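Long-range contacts in tRNA threonylcarbamoyladenosine biosynthesis protein TsaB (Pseudomonas aeruginosa, PDB 5BR9), which probably takes part in making the threonylcarbamoyladenosine modification of tRNA, as a TsaB-subfamily member of the KAE1/TsaD family: residues A[11-16]-A[66-71]; A[131-136]-A[155-160]; A[105-110]-A[190-195]; A[140-145]-A[200-205]. All coordinates share one frame; numbering follows the deposited sequence.

How the contacts relate
The chain folds into two lobes, each built on a five-stranded mixed sheet. Contact 1 is buried within the first sheet, held by backbone bonds between parallel strands, with apolar side chains on both faces. Contact 2 belongs to the other lobe and is only partly buried: a loop lies against strand 131-139 through a tryptophan. Contacts 3 and 4 join the lobes and share elements. In the buried contact 3, helix 103-115 grips the linker leading into helix 196-208. That helix in turn meets strand 142-152 in the partly buried contact 4 and packs on the sheet of contact 1. Gln-109, bonded to Met-143 and Gly-141, ties contact 3 to contact 4, where charge and water matter more.

Contact 1 of 4, residues A[11-16]-A[66-71]; sequences TLLALD and DAIAFG
Leu-15 and Phe-70 face each other across strands 12-16 and 67-71, parallel neighbours in the five-stranded mixed sheet (strand order 3-2-1-4-5) of an actin-like ATPase (ASKHA) lobe. Both side chains put CG between the backbone N and the carbonyl carbon (chi1 67° in Phe-70). They cross obliquely, and Leu-15 CD1 rests against CB of Phe-70 at 4.2 Å. The phenyl ring itself leads away from strand 12-16 and packs on Ile-84 and Val-87 of helix 77-94. Leu-13 and Ile-68 share this face of the sheet, their methyls CD2 and CG2 only just meeting.

The opposite face carries smaller groups. Leu-12 swings its CD2 over to CB of Ala-67, 3.8 Å away, while the methyls of Ala-14 and Ala-69 lie side by side. Helix 196-208 covers this face, with Leu-199, Leu-200 and Ala-203 against it.

Between the two layers of side chains, Leu-13 uses both backbone polar atoms: its N bonds Ala-67 O at 3.2 Å, and its O accepts Ala-69 N at 2.8 Å. Leu-15 N continues the ladder to Ala-69 O; the last rung, Gly-71 N to Leu-15 O, is weak. Here Asp-16 OD1 comes within 3.3 Å of Gly-71 CA, where no side chain intervenes, and Asp-16 OD2 is bonded to Ser-18 OG.

At the other end Asp-66 grips Thr-11 twice. Asp-66 N bonds Thr-11 O at 2.7 Å, and Thr-11 N returns a nearly straight bond (173°) to Asp-66 OD2, meeting that oxygen from 37° above the carboxylate plane.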
loop_
_atom_site.group_PDB
_atom_site.type_symbol
_atom_site.label_atom_id
_atom_site.label_comp_id
_atom_site.label_asym_id
_atom_site.label_seq_id
_atom_site.Cartn_x
_atom_site.Cartn_y
_atom_site.Cartn_z
ATOM N N THR A 11 -19.553 -0.636 -15.481
ATOM C CA THR A 11 -19.018 0.533 -14.822
ATOM C C THR A 11 -17.658 0.147 -14.254
ATOM O O THR A 11 -17.564 -0.741 -13.423
ATOM C CB THR A 11 -19.975 1.062 -13.735
ATOM O OG1 THR A 11 -21.223 1.413 -14.348
ATOM C CG2 THR A 11 -19.414 2.302 -13.076
ATOM N N LEU A 12 -16.608 0.784 -14.755
ATOM C CA LEU A 12 -15.230 0.462 -14.362
ATOM C C LEU A 12 -14.495 1.670 -13.816
ATOM O O LEU A 12 -14.546 2.755 -14.395
ATOM C CB LEU A 12 -14.428 -0.105 -15.548
ATOM C CG LEU A 12 -14.909 -1.393 -16.204
ATOM C CD1 LEU A 12 -14.023 -1.747 -17.410
ATOM C CD2 LEU A 12 -14.961 -2.555 -15.179
ATOM N N LEU A 13 -13.763 1.448 -12.732
ATOM C CA LEU A 13 -12.942 2.483 -12.106
ATOM C C LEU A 13 -11.466 2.154 -12.369
ATOM O O LEU A 13 -11.033 1.001 -12.215
ATOM C CB LEU A 13 -13.228 2.559 -10.583
ATOM C CG LEU A 13 -12.470 3.594 -9.749
ATOM C CD1 LEU A 13 -12.850 5.012 -10.197
ATOM C CD2 LEU A 13 -12.722 3.409 -8.244
ATOM N N ALA A 14 -10.708 3.164 -12.778
ATOM C CA ALA A 14 -9.300 2.988 -13.088
ATOM C C ALA A 14 -8.453 4.015 -12.353
ATOM O O ALA A 14 -8.869 5.161 -12.187
ATOM C CB ALA A 14 -9.061 3.093 -14.587
ATOM N N LEU A 15 -7.302 3.590 -11.850
ATOM C CA LEU A 15 -6.382 4.521 -11.212
ATOM C C LEU A 15 -4.911 4.168 -11.464
ATOM O O LEU A 15 -4.542 2.993 -11.566
ATOM C CB LEU A 15 -6.683 4.642 -9.731
ATOM C CG LEU A 15 -6.571 3.471 -8.795
ATOM C CD1 LEU A 15 -5.115 3.341 -8.351
ATOM C CD2 LEU A 15 -7.509 3.763 -7.618
ATOM N N ASP A 16 -4.074 5.196 -11.579
ATOM C CA ASP A 16 -2.657 4.961 -11.735
ATOM C C ASP A 16 -1.832 5.932 -10.884
ATOM O O ASP A 16 -2.035 7.141 -10.920
ATOM C CB ASP A 16 -2.256 5.076 -13.201
ATOM C CG ASP A 16 -0.904 4.443 -13.466
ATOM O OD1 ASP A 16 -0.880 3.263 -13.865
ATOM O OD2 ASP A 16 0.132 5.099 -13.242
ATOM N N ASP A 66 -18.211 -2.046 -11.096
ATOM C CA ASP A 66 -18.195 -3.486 -11.319
ATOM C C ASP A 66 -16.829 -4.123 -11.052
ATOM O O ASP A 66 -16.738 -5.285 -10.637
ATOM C CB ASP A 66 -18.636 -3.776 -12.756
ATOM C CG ASP A 66 -20.083 -3.355 -13.018
ATOM O OD1 ASP A 66 -20.924 -3.550 -12.115
ATOM O OD2 ASP A 66 -20.382 -2.841 -14.119
ATOM N N ALA A 67 -15.768 -3.359 -11.297
ATOM C CA ALA A 67 -14.407 -3.842 -11.120
ATOM C C ALA A 67 -13.452 -2.651 -11.037
ATOM O O ALA A 67 -13.772 -1.552 -11.511
ATOM C CB ALA A 67 -14.013 -4.783 -12.261
ATOM N N ILE A 68 -12.292 -2.865 -10.418
ATOM C CA ILE A 68 -11.309 -1.787 -10.247
ATOM C C ILE A 68 -10.006 -2.165 -10.917
ATOM O O ILE A 68 -9.446 -3.230 -10.640
ATOM C CB ILE A 68 -11.073 -1.468 -8.769
ATOM C CG1 ILE A 68 -12.407 -1.224 -8.052
ATOM C CG2 ILE A 68 -10.189 -0.251 -8.651
ATOM C CD1 ILE A 68 -12.285 -1.114 -6.561
ATOM N N ALA A 69 -9.549 -1.310 -11.827
ATOM C CA ALA A 69 -8.301 -1.526 -12.540
ATOM C C ALA A 69 -7.210 -0.596 -12.039
ATOM O O ALA A 69 -7.492 0.535 -11.650
ATOM C CB ALA A 69 -8.512 -1.328 -14.023
ATOM N N PHE A 70 -5.963 -1.061 -12.069
ATOM C CA PHE A 70 -4.844 -0.225 -11.651
ATOM C C PHE A 70 -3.569 -0.586 -12.425
ATOM O O PHE A 70 -3.416 -1.723 -12.866
ATOM C CB PHE A 70 -4.585 -0.364 -10.147
ATOM C CG PHE A 70 -4.102 -1.725 -9.740
ATOM C CD1 PHE A 70 -2.747 -1.954 -9.499
ATOM C CD2 PHE A 70 -4.990 -2.777 -9.601
ATOM C CE1 PHE A 70 -2.299 -3.213 -9.130
ATOM C CE2 PHE A 70 -4.543 -4.040 -9.229
ATOM C CZ PHE A 70 -3.210 -4.260 -9.001
ATOM N N GLY A 71 -2.659 0.376 -12.570
ATOM C CA GLY A 71 -1.358 0.094 -13.120
ATOM C C GLY A 71 -0.490 -0.637 -12.105
ATOM O O GLY A 71 -0.229 -0.121 -11.024
#

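Contact 2 of 4, residues A[131-136]-A[155-160]; sequences VYWGCY and ERVAVP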
loop_
_atom_site.group_PDB
_atom_site.type_symbol
_atom_site.label_atom_id
_atom_site.label_comp_id
_atom_site.label_asym_id
_atom_site.label_seq_id
_atom_site.Cartn_x
_atom_site.Cartn_y
_atom_site.Cartn_z
ATOM N N VAL A 131 16.393 -0.631 -17.975
ATOM C CA VAL A 131 15.060 -0.161 -18.303
ATOM C C VAL A 131 14.089 -1.315 -18.363
ATOM O O VAL A 131 14.436 -2.419 -18.792
ATOM C CB VAL A 131 15.039 0.627 -19.650
ATOM C CG1 VAL A 131 15.883 1.886 -19.574
ATOM C CG2 VAL A 131 15.541 -0.263 -20.791
ATOM N N TYR A 132 12.847 -1.030 -17.987
ATOM C CA TYR A 132 11.749 -1.915 -18.262
ATOM C C TYR A 132 11.349 -1.735 -19.716
ATOM O O TYR A 132 11.332 -0.610 -20.218
ATOM C CB TYR A 132 10.585 -1.610 -17.337
ATOM C CG TYR A 132 10.871 -1.825 -15.867
ATOM C CD1 TYR A 132 11.022 -3.109 -15.344
ATOM C CD2 TYR A 132 11.017 -0.749 -15.004
ATOM C CE1 TYR A 132 11.275 -3.312 -13.990
ATOM C CE2 TYR A 132 11.275 -0.944 -13.652
ATOM C CZ TYR A 132 11.411 -2.226 -13.150
ATOM O OH TYR A 132 11.664 -2.412 -11.802
ATOM N N TRP A 133 11.046 -2.849 -20.389
ATOM C CA TRP A 133 10.894 -2.887 -21.840
ATOM C C TRP A 133 9.760 -3.805 -22.284
ATOM O O TRP A 133 9.689 -4.940 -21.843
ATOM C CB TRP A 133 12.213 -3.339 -22.463
ATOM C CG TRP A 133 12.205 -3.515 -23.950
ATOM C CD1 TRP A 133 12.025 -4.690 -24.645
ATOM C CD2 TRP A 133 12.422 -2.503 -24.929
ATOM N NE1 TRP A 133 12.133 -4.463 -25.994
ATOM C CE2 TRP A 133 12.362 -3.129 -26.200
ATOM C CE3 TRP A 133 12.667 -1.122 -24.862
ATOM C CZ2 TRP A 133 12.531 -2.422 -27.390
ATOM C CZ3 TRP A 133 12.829 -0.418 -26.044
ATOM C CH2 TRP A 133 12.767 -1.073 -27.292
ATOM N N GLY A 134 8.885 -3.307 -23.160
ATOM C CA GLY A 134 7.777 -4.087 -23.695
ATOM C C GLY A 134 7.271 -3.496 -24.999
ATOM O O GLY A 134 7.039 -2.287 -25.104
ATOM N N CYS A 135 7.142 -4.342 -26.013
ATOM C CA CYS A 135 6.699 -3.900 -27.316
ATOM C C CYS A 135 5.258 -4.318 -27.542
ATOM O O CYS A 135 4.863 -5.439 -27.210
ATOM C CB CYS A 135 7.604 -4.446 -28.419
ATOM S SG CYS A 135 9.289 -3.806 -28.375
ATOM N N TYR A 136 4.487 -3.403 -28.122
ATOM C CA TYR A 136 3.048 -3.558 -28.227
ATOM C C TYR A 136 2.587 -3.261 -29.643
ATOM O O TYR A 136 3.188 -2.436 -30.330
ATOM C CB TYR A 136 2.342 -2.631 -27.211
ATOM C CG TYR A 136 2.453 -3.136 -25.790
ATOM C CD1 TYR A 136 1.394 -3.816 -25.200
ATOM C CD2 TYR A 136 3.630 -2.963 -25.042
ATOM C CE1 TYR A 136 1.479 -4.310 -23.905
ATOM C CE2 TYR A 136 3.731 -3.458 -23.718
ATOM C CZ TYR A 136 2.640 -4.128 -23.165
ATOM O OH TYR A 136 2.696 -4.653 -21.895
ATOM N N GLU A 155 21.391 -1.685 -23.953
ATOM C CA GLU A 155 22.145 -2.345 -25.027
ATOM C C GLU A 155 21.502 -3.625 -25.550
ATOM O O GLU A 155 21.894 -4.140 -26.594
ATOM C CB GLU A 155 23.573 -2.689 -24.550
ATOM C CG GLU A 155 24.511 -1.501 -24.453
ATOM C CD GLU A 155 24.335 -0.696 -23.164
ATOM O OE1 GLU A 155 23.484 -1.073 -22.320
ATOM O OE2 GLU A 155 25.057 0.316 -23.001
ATOM N N ARG A 156 20.551 -4.175 -24.807
ATOM C CA ARG A 156 20.037 -5.477 -25.165
ATOM C C ARG A 156 18.584 -5.443 -25.610
ATOM O O ARG A 156 18.081 -6.476 -26.043
ATOM C CB ARG A 156 20.211 -6.449 -24.002
ATOM C CG ARG A 156 21.667 -6.839 -23.740
ATOM C CD ARG A 156 21.775 -7.805 -22.573
ATOM N NE ARG A 156 21.081 -9.063 -22.843
ATOM C CZ ARG A 156 20.440 -9.776 -21.919
ATOM N NH1 ARG A 156 20.395 -9.348 -20.661
ATOM N NH2 ARG A 156 19.834 -10.911 -22.257
ATOM N N VAL A 157 17.916 -4.283 -25.531
ATOM C CA VAL A 157 16.495 -4.241 -25.886
ATOM C C VAL A 157 16.334 -4.499 -27.381
ATOM O O VAL A 157 17.196 -4.122 -28.190
ATOM C CB VAL A 157 15.787 -2.906 -25.499
ATOM C CG1 VAL A 157 15.876 -2.640 -24.003
ATOM C CG2 VAL A 157 16.290 -1.739 -26.321
ATOM N N ALA A 158 15.221 -5.142 -27.736
ATOM C CA ALA A 158 14.949 -5.497 -29.130
ATOM C C ALA A 158 13.454 -5.433 -29.445
ATOM O O ALA A 158 12.614 -5.623 -28.561
ATOM C CB ALA A 158 15.507 -6.898 -29.430
ATOM N N VAL A 159 13.131 -5.170 -30.708
ATOM C CA VAL A 159 11.738 -5.110 -31.156
ATOM C C VAL A 159 11.416 -6.392 -31.945
ATOM O O VAL A 159 12.314 -6.974 -32.566
ATOM C CB VAL A 159 11.479 -3.847 -32.000
ATOM C CG1 VAL A 159 11.665 -2.591 -31.157
ATOM C CG2 VAL A 159 12.369 -3.827 -33.241
ATOM N N PRO A 160 10.137 -6.831 -31.919
ATOM C CA PRO A 160 9.691 -8.072 -32.577
ATOM C C PRO A 160 9.380 -7.893 -34.066
ATOM O O PRO A 160 9.034 -8.872 -34.741
ATOM C CB PRO A 160 8.408 -8.432 -31.814
ATOM C CG PRO A 160 7.865 -7.126 -31.390
ATOM C CD PRO A 160 9.024 -6.167 -31.205
#
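Trp-133 and Val-157 form the centre of this contact, in which a loop following strand 142-152 runs nearly parallel to strand 131-139 and lies against it. The aromatic interaction is a CH-pi contact: CB of Val-157 sits 3.4 Å from the centroid of the six-membered ring of Trp-133, squarely over one face. The valine methyls lie over the same face, CG1 nearest CD2 and CE3, CG2 nearest CZ3 and CH2, each in close packing. CG of Trp-133 lies anti to the backbone N (chi1 176°), and the indole lies between the strand and the loop.

One hydrogen bond crosses the contact. Trp-133 NE1 donates to Ala-158 O at 2.9 Å, and the oxygen lies at the ring edge, close to the indole plane. The bond is bent, with 144° at the hydrogen, and NE1 approaches from 36° above the carbonyl plane. The indole is thereby held at its edge as well as over a face, which should limit rotation of the ring.

Apolar contacts extend the packing both ways along the strand. Val-131 CG2 touches Val-157 CG1 at 4.0 Å, the two side chains crossing at about a right angle. Cys-135 CB meets Pro-160 CD at 3.6 Å, and its SG lies 3.9 Å from CG1 of Val-159, a methyl that also touches Trp-133 CZ2.

Around this layer, Trp-133 also packs on Ala-121 and Ala-123 of strand 119-125, while Val-157 and Pro-160 reach Leu-152 and Ala-146 of strand 142-152. Tyr-136 points away from the loop and packs on helix 103-115.

Contact 3 of 4, residues A[105-110]-A[190-195]; sequences AILAQR and ASLLPH
Ile-106, Leu-107 and Arg-110, on one side of helix 103-115, hold an extended linker against the helix in a buried contact, mostly apolar, with one arginine bonded to the linker backbone. In this two-lobed actin-like (ASKHA) fold, residues 190-195 lead from strand 187-189 of one sheet to helix 196-208, which packs on the other.

Arg-110 carries the polar part. Its chain is extended from CG to NE, and CG is anti to the backbone N (chi1 179°). The guanidinium is sandwiched: Leu-192 CD1 lies 3.6 Å above one face, offset toward the rim, and His-195 CD2 3.8 Å above the opposite face, over its centre. The imidazole turns its edge to that face, the two planes standing 86° apart. NH1 donates to Leu-193 O at 2.8 Å in a bent bond (141°), while NE forms a salt bridge with Glu-114.

His-195 is the N-cap residue of helix 196-208: its ND1 bonds the backbone N of Glu-197, and its ring stacks on Tyr-36. The residue facing the arginine therefore also caps the start of the next helix.

Aliphatic packing completes the contact. Ile-106 CG2 reaches Pro-194 CB at 4.0 Å and lies 3.5 Å from His-195 O. Leu-107 CD2 sits against Pro-194 CD at 4.1 Å and presses on the linker backbone, 3.3 Å from Leu-192 O.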
loop_
_atom_site.group_PDB
_atom_site.type_symbol
_atom_site.label_atom_id
_atom_site.label_comp_id
_atom_site.label_asym_id
_atom_site.label_seq_id
_atom_site.Cartn_x
_atom_site.Cartn_y
_atom_site.Cartn_z
ATOM N N ALA A 105 2.002 -1.373 -21.131
ATOM C CA ALA A 105 0.807 -1.419 -21.989
ATOM C C ALA A 105 0.072 -0.088 -21.950
ATOM O O ALA A 105 -0.344 0.424 -22.995
ATOM C CB ALA A 105 -0.136 -2.562 -21.574
ATOM N N ILE A 106 -0.059 0.494 -20.759
ATOM C CA ILE A 106 -0.798 1.747 -20.656
ATOM C C ILE A 106 -0.130 2.833 -21.508
ATOM O O ILE A 106 -0.806 3.587 -22.225
ATOM C CB ILE A 106 -0.940 2.186 -19.194
ATOM C CG1 ILE A 106 -1.731 1.141 -18.414
ATOM C CG2 ILE A 106 -1.632 3.528 -19.123
ATOM C CD1 ILE A 106 -1.637 1.327 -16.909
ATOM N N LEU A 107 1.195 2.915 -21.416
ATOM C CA LEU A 107 1.980 3.818 -22.259
ATOM C C LEU A 107 1.718 3.582 -23.744
ATOM O O LEU A 107 1.648 4.515 -24.521
ATOM C CB LEU A 107 3.467 3.615 -22.026
ATOM C CG LEU A 107 4.169 4.292 -20.873
ATOM C CD1 LEU A 107 5.656 3.906 -20.973
ATOM C CD2 LEU A 107 3.953 5.792 -20.962
ATOM N N ALA A 108 1.677 2.311 -24.129
ATOM C CA ALA A 108 1.480 1.929 -25.514
ATOM C C ALA A 108 0.100 2.387 -25.965
ATOM O O ALA A 108 -0.038 2.998 -27.018
ATOM C CB ALA A 108 1.635 0.433 -25.678
ATOM N N GLN A 109 -0.908 2.121 -25.134
ATOM C CA GLN A 109 -2.272 2.498 -25.455
ATOM C C GLN A 109 -2.358 4.020 -25.550
ATOM O O GLN A 109 -3.037 4.556 -26.439
ATOM C CB GLN A 109 -3.263 1.981 -24.412
ATOM C CG GLN A 109 -4.715 2.061 -24.884
ATOM C CD GLN A 109 -5.010 1.014 -25.939
ATOM O OE1 GLN A 109 -4.400 -0.050 -25.945
ATOM N NE2 GLN A 109 -5.930 1.313 -26.843
ATOM N N ARG A 110 -1.662 4.720 -24.654
ATOM C CA ARG A 110 -1.662 6.185 -24.724
ATOM C C ARG A 110 -0.999 6.709 -25.991
ATOM O O ARG A 110 -1.512 7.629 -26.638
ATOM C CB ARG A 110 -0.966 6.796 -23.513
ATOM C CG ARG A 110 -0.922 8.318 -23.579
ATOM C CD ARG A 110 -0.559 8.936 -22.258
ATOM N NE ARG A 110 -0.689 10.391 -22.307
ATOM C CZ ARG A 110 -0.365 11.206 -21.310
ATOM N NH1 ARG A 110 0.108 10.714 -20.170
ATOM N NH2 ARG A 110 -0.519 12.511 -21.452
ATOM N N ALA A 190 10.211 10.632 -24.789
ATOM C CA ALA A 190 10.820 10.113 -23.579
ATOM C C ALA A 190 10.172 10.692 -22.300
ATOM O O ALA A 190 10.539 10.330 -21.187
ATOM C CB ALA A 190 12.311 10.401 -23.600
ATOM N N SER A 191 9.209 11.588 -22.445
ATOM C CA SER A 191 8.573 12.144 -21.252
ATOM C C SER A 191 7.130 11.644 -21.054
ATOM O O SER A 191 6.461 12.011 -20.086
ATOM C CB SER A 191 8.609 13.667 -21.292
ATOM O OG SER A 191 7.596 14.145 -22.149
ATOM N N LEU A 192 6.654 10.800 -21.959
ATOM C CA LEU A 192 5.293 10.258 -21.836
ATOM C C LEU A 192 5.115 9.333 -20.633
ATOM O O LEU A 192 5.928 8.427 -20.389
ATOM C CB LEU A 192 4.893 9.500 -23.106
ATOM C CG LEU A 192 3.382 9.306 -23.244
ATOM C CD1 LEU A 192 2.678 10.647 -23.583
ATOM C CD2 LEU A 192 3.078 8.214 -24.264
ATOM N N LEU A 193 4.022 9.555 -19.911
ATOM C CA LEU A 193 3.703 8.849 -18.682
ATOM C C LEU A 193 2.368 8.094 -18.837
ATOM O O LEU A 193 1.613 8.372 -19.758
ATOM C CB LEU A 193 3.637 9.847 -17.511
ATOM C CG LEU A 193 4.920 10.627 -17.180
ATOM C CD1 LEU A 193 4.712 11.554 -15.982
ATOM C CD2 LEU A 193 6.092 9.661 -16.909
ATOM N N PRO A 194 2.105 7.099 -17.967
ATOM C CA PRO A 194 0.817 6.402 -17.946
ATOM C C PRO A 194 -0.344 7.345 -17.649
ATOM O O PRO A 194 -0.160 8.317 -16.950
ATOM C CB PRO A 194 0.987 5.386 -16.814
ATOM C CG PRO A 194 2.433 5.150 -16.746
ATOM C CD PRO A 194 3.072 6.472 -17.045
ATOM N N HIS A 195 -1.519 7.051 -18.182
ATOM C CA HIS A 195 -2.700 7.883 -17.991
ATOM C C HIS A 195 -3.893 6.944 -17.717
ATOM O O HIS A 195 -4.112 5.971 -18.449
ATOM C CB HIS A 195 -2.914 8.743 -19.229
ATOM C CG HIS A 195 -3.856 9.883 -19.046
ATOM N ND1 HIS A 195 -5.165 9.716 -18.648
ATOM C CD2 HIS A 195 -3.700 11.208 -19.277
ATOM C CE1 HIS A 195 -5.760 10.894 -18.594
ATOM N NE2 HIS A 195 -4.896 11.815 -18.981
#

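Contact 4 of 4, residues A[140-145]-A[200-205]; sequences QGEMRL and LSLAGF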
loop_
_atom_site.group_PDB
_atom_site.type_symbol
_atom_site.label_atom_id
_atom_site.label_comp_id
_atom_site.label_asym_id
_atom_site.label_seq_id
_atom_site.Cartn_x
_atom_site.Cartn_y
_atom_site.Cartn_z
ATOM N N GLN A 140 -7.374 -4.981 -32.760
ATOM C CA GLN A 140 -8.785 -4.688 -32.519
ATOM C C GLN A 140 -8.967 -3.611 -31.443
ATOM O O GLN A 140 -9.746 -3.784 -30.504
ATOM C CB GLN A 140 -9.521 -5.964 -32.107
ATOM C CG GLN A 140 -9.807 -6.892 -33.251
ATOM C CD GLN A 140 -10.349 -8.209 -32.775
ATOM O OE1 GLN A 140 -10.047 -8.651 -31.663
ATOM N NE2 GLN A 140 -11.173 -8.843 -33.601
ATOM N N GLY A 141 -8.225 -2.518 -31.585
ATOM C CA GLY A 141 -8.348 -1.372 -30.719
ATOM C C GLY A 141 -7.519 -1.481 -29.446
ATOM O O GLY A 141 -7.409 -0.519 -28.711
ATOM N N GLU A 142 -6.897 -2.634 -29.206
ATOM C CA GLU A 142 -6.129 -2.840 -27.968
ATOM C C GLU A 142 -4.647 -2.993 -28.289
ATOM O O GLU A 142 -4.268 -3.798 -29.147
ATOM C CB GLU A 142 -6.635 -4.088 -27.208
ATOM C CG GLU A 142 -5.891 -4.405 -25.890
ATOM C CD GLU A 142 -6.251 -5.765 -25.284
ATOM O OE1 GLU A 142 -7.052 -6.503 -25.894
ATOM O OE2 GLU A 142 -5.725 -6.113 -24.199
ATOM N N MET A 143 -3.811 -2.213 -27.609
ATOM C CA MET A 143 -2.371 -2.371 -27.751
ATOM C C MET A 143 -1.986 -3.636 -26.994
ATOM O O MET A 143 -2.195 -3.766 -25.786
ATOM C CB MET A 143 -1.615 -1.135 -27.256
ATOM C CG MET A 143 -1.801 0.099 -28.153
ATOM S SD MET A 143 -1.281 -0.084 -29.891
ATOM C CE MET A 143 0.498 0.049 -29.728
ATOM N N ARG A 144 -1.450 -4.583 -27.736
ATOM C CA ARG A 144 -1.238 -5.928 -27.241
ATOM C C ARG A 144 0.249 -6.300 -27.222
ATOM O O ARG A 144 0.999 -6.039 -28.186
ATOM C CB ARG A 144 -2.026 -6.897 -28.132
ATOM C CG ARG A 144 -2.508 -8.138 -27.469
ATOM C CD ARG A 144 -3.872 -7.949 -26.862
ATOM N NE ARG A 144 -4.382 -9.206 -26.315
ATOM C CZ ARG A 144 -4.279 -9.569 -25.041
ATOM N NH1 ARG A 144 -3.680 -8.774 -24.175
ATOM N NH2 ARG A 144 -4.774 -10.728 -24.638
ATOM N N LEU A 145 0.644 -6.957 -26.140
ATOM C CA LEU A 145 2.036 -7.292 -25.897
ATOM C C LEU A 145 2.557 -8.329 -26.890
ATOM O O LEU A 145 1.965 -9.381 -27.095
ATOM C CB LEU A 145 2.224 -7.787 -24.452
ATOM C CG LEU A 145 3.649 -8.216 -24.103
ATOM C CD1 LEU A 145 4.593 -6.993 -24.098
ATOM C CD2 LEU A 145 3.647 -8.911 -22.731
ATOM N N LEU A 200 -8.015 2.660 -18.465
ATOM C CA LEU A 200 -9.446 2.373 -18.562
ATOM C C LEU A 200 -9.785 1.636 -19.866
ATOM O O LEU A 200 -10.527 0.655 -19.851
ATOM C CB LEU A 200 -10.247 3.675 -18.447
ATOM C CG LEU A 200 -11.763 3.542 -18.369
ATOM C CD1 LEU A 200 -12.193 2.765 -17.129
ATOM C CD2 LEU A 200 -12.409 4.931 -18.383
ATOM N N SER A 201 -9.219 2.076 -20.984
ATOM C CA SER A 201 -9.381 1.355 -22.254
ATOM C C SER A 201 -8.949 -0.109 -22.135
ATOM O O SER A 201 -9.704 -1.035 -22.491
ATOM C CB SER A 201 -8.573 2.030 -23.364
ATOM O OG SER A 201 -8.993 3.373 -23.529
ATOM N N LEU A 202 -7.748 -0.315 -21.607
ATOM C CA LEU A 202 -7.189 -1.662 -21.446
ATOM C C LEU A 202 -8.034 -2.516 -20.484
ATOM O O LEU A 202 -8.292 -3.693 -20.759
ATOM C CB LEU A 202 -5.722 -1.570 -20.970
ATOM C CG LEU A 202 -4.790 -0.989 -22.048
ATOM C CD1 LEU A 202 -3.359 -0.674 -21.537
ATOM C CD2 LEU A 202 -4.720 -1.948 -23.230
ATOM N N ALA A 203 -8.483 -1.918 -19.378
ATOM C CA ALA A 203 -9.363 -2.605 -18.436
ATOM C C ALA A 203 -10.665 -3.082 -19.110
ATOM O O ALA A 203 -11.152 -4.177 -18.818
ATOM C CB ALA A 203 -9.686 -1.702 -17.266
ATOM N N GLY A 204 -11.222 -2.258 -19.999
ATOM C CA GLY A 204 -12.401 -2.649 -20.768
ATOM C C GLY A 204 -12.201 -3.927 -21.582
ATOM O O GLY A 204 -13.041 -4.833 -21.561
ATOM N N PHE A 205 -11.067 -4.024 -22.274
ATOM C CA PHE A 205 -10.770 -5.229 -23.038
ATOM C C PHE A 205 -10.595 -6.422 -22.090
ATOM O O PHE A 205 -11.129 -7.506 -22.333
ATOM C CB PHE A 205 -9.520 -5.037 -23.921
ATOM C CG PHE A 205 -9.732 -4.073 -25.071
ATOM C CD1 PHE A 205 -10.480 -4.453 -26.189
ATOM C CD2 PHE A 205 -9.190 -2.791 -25.036
ATOM C CE1 PHE A 205 -10.689 -3.569 -27.239
ATOM C CE2 PHE A 205 -9.395 -1.899 -26.087
ATOM C CZ PHE A 205 -10.136 -2.283 -27.195
HETATM O O HOH W 1 -5.851 -5.264 -21.462
#
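The ring of Phe-205 takes Glu-142 on one face, with CB of the glutamate 3.5 Å above the plane and over its centre, a CH-pi contact. The two side chains slide past each other in opposite directions, and the carboxylate ends up nearly parallel to the ring, 7° between planes, with OE1 3.5 Å from Phe-205 CB. Glu-142 CG is anti to the backbone N (chi1 180°) and the chain is extended beyond it, with CB and CG both meeting the ring at CD2. Toward the far end of the ring, backbone comes in obliquely: Gln-140 O is 3.4 Å from Phe-205 CE1, and Gly-141 C 3.5 Å from Phe-205 CZ.

Leu-202 reaches in at about a right angle to the glutamate, its CD2 3.8 Å from Glu-142 CG. The contact bridges the lobes of the actin-like fold, joining edge strand 142-152 to helix 196-208; residues 142-145 and 200-205 cross at 76°.

No direct hydrogen bond links the segments. One water does, donating to Glu-142 OE2 (2.9 Å) and to Leu-202 O (3.0 Å). Glu-142 OE1 makes a salt bridge with Arg-209, while Arg-144 NH1 forms one with OE2 in which no N-H is directed at the oxygen. Two arginines and a donating water round a buried carboxylate would favour its ionised form, while its methylenes serve the apolar side of the same contact.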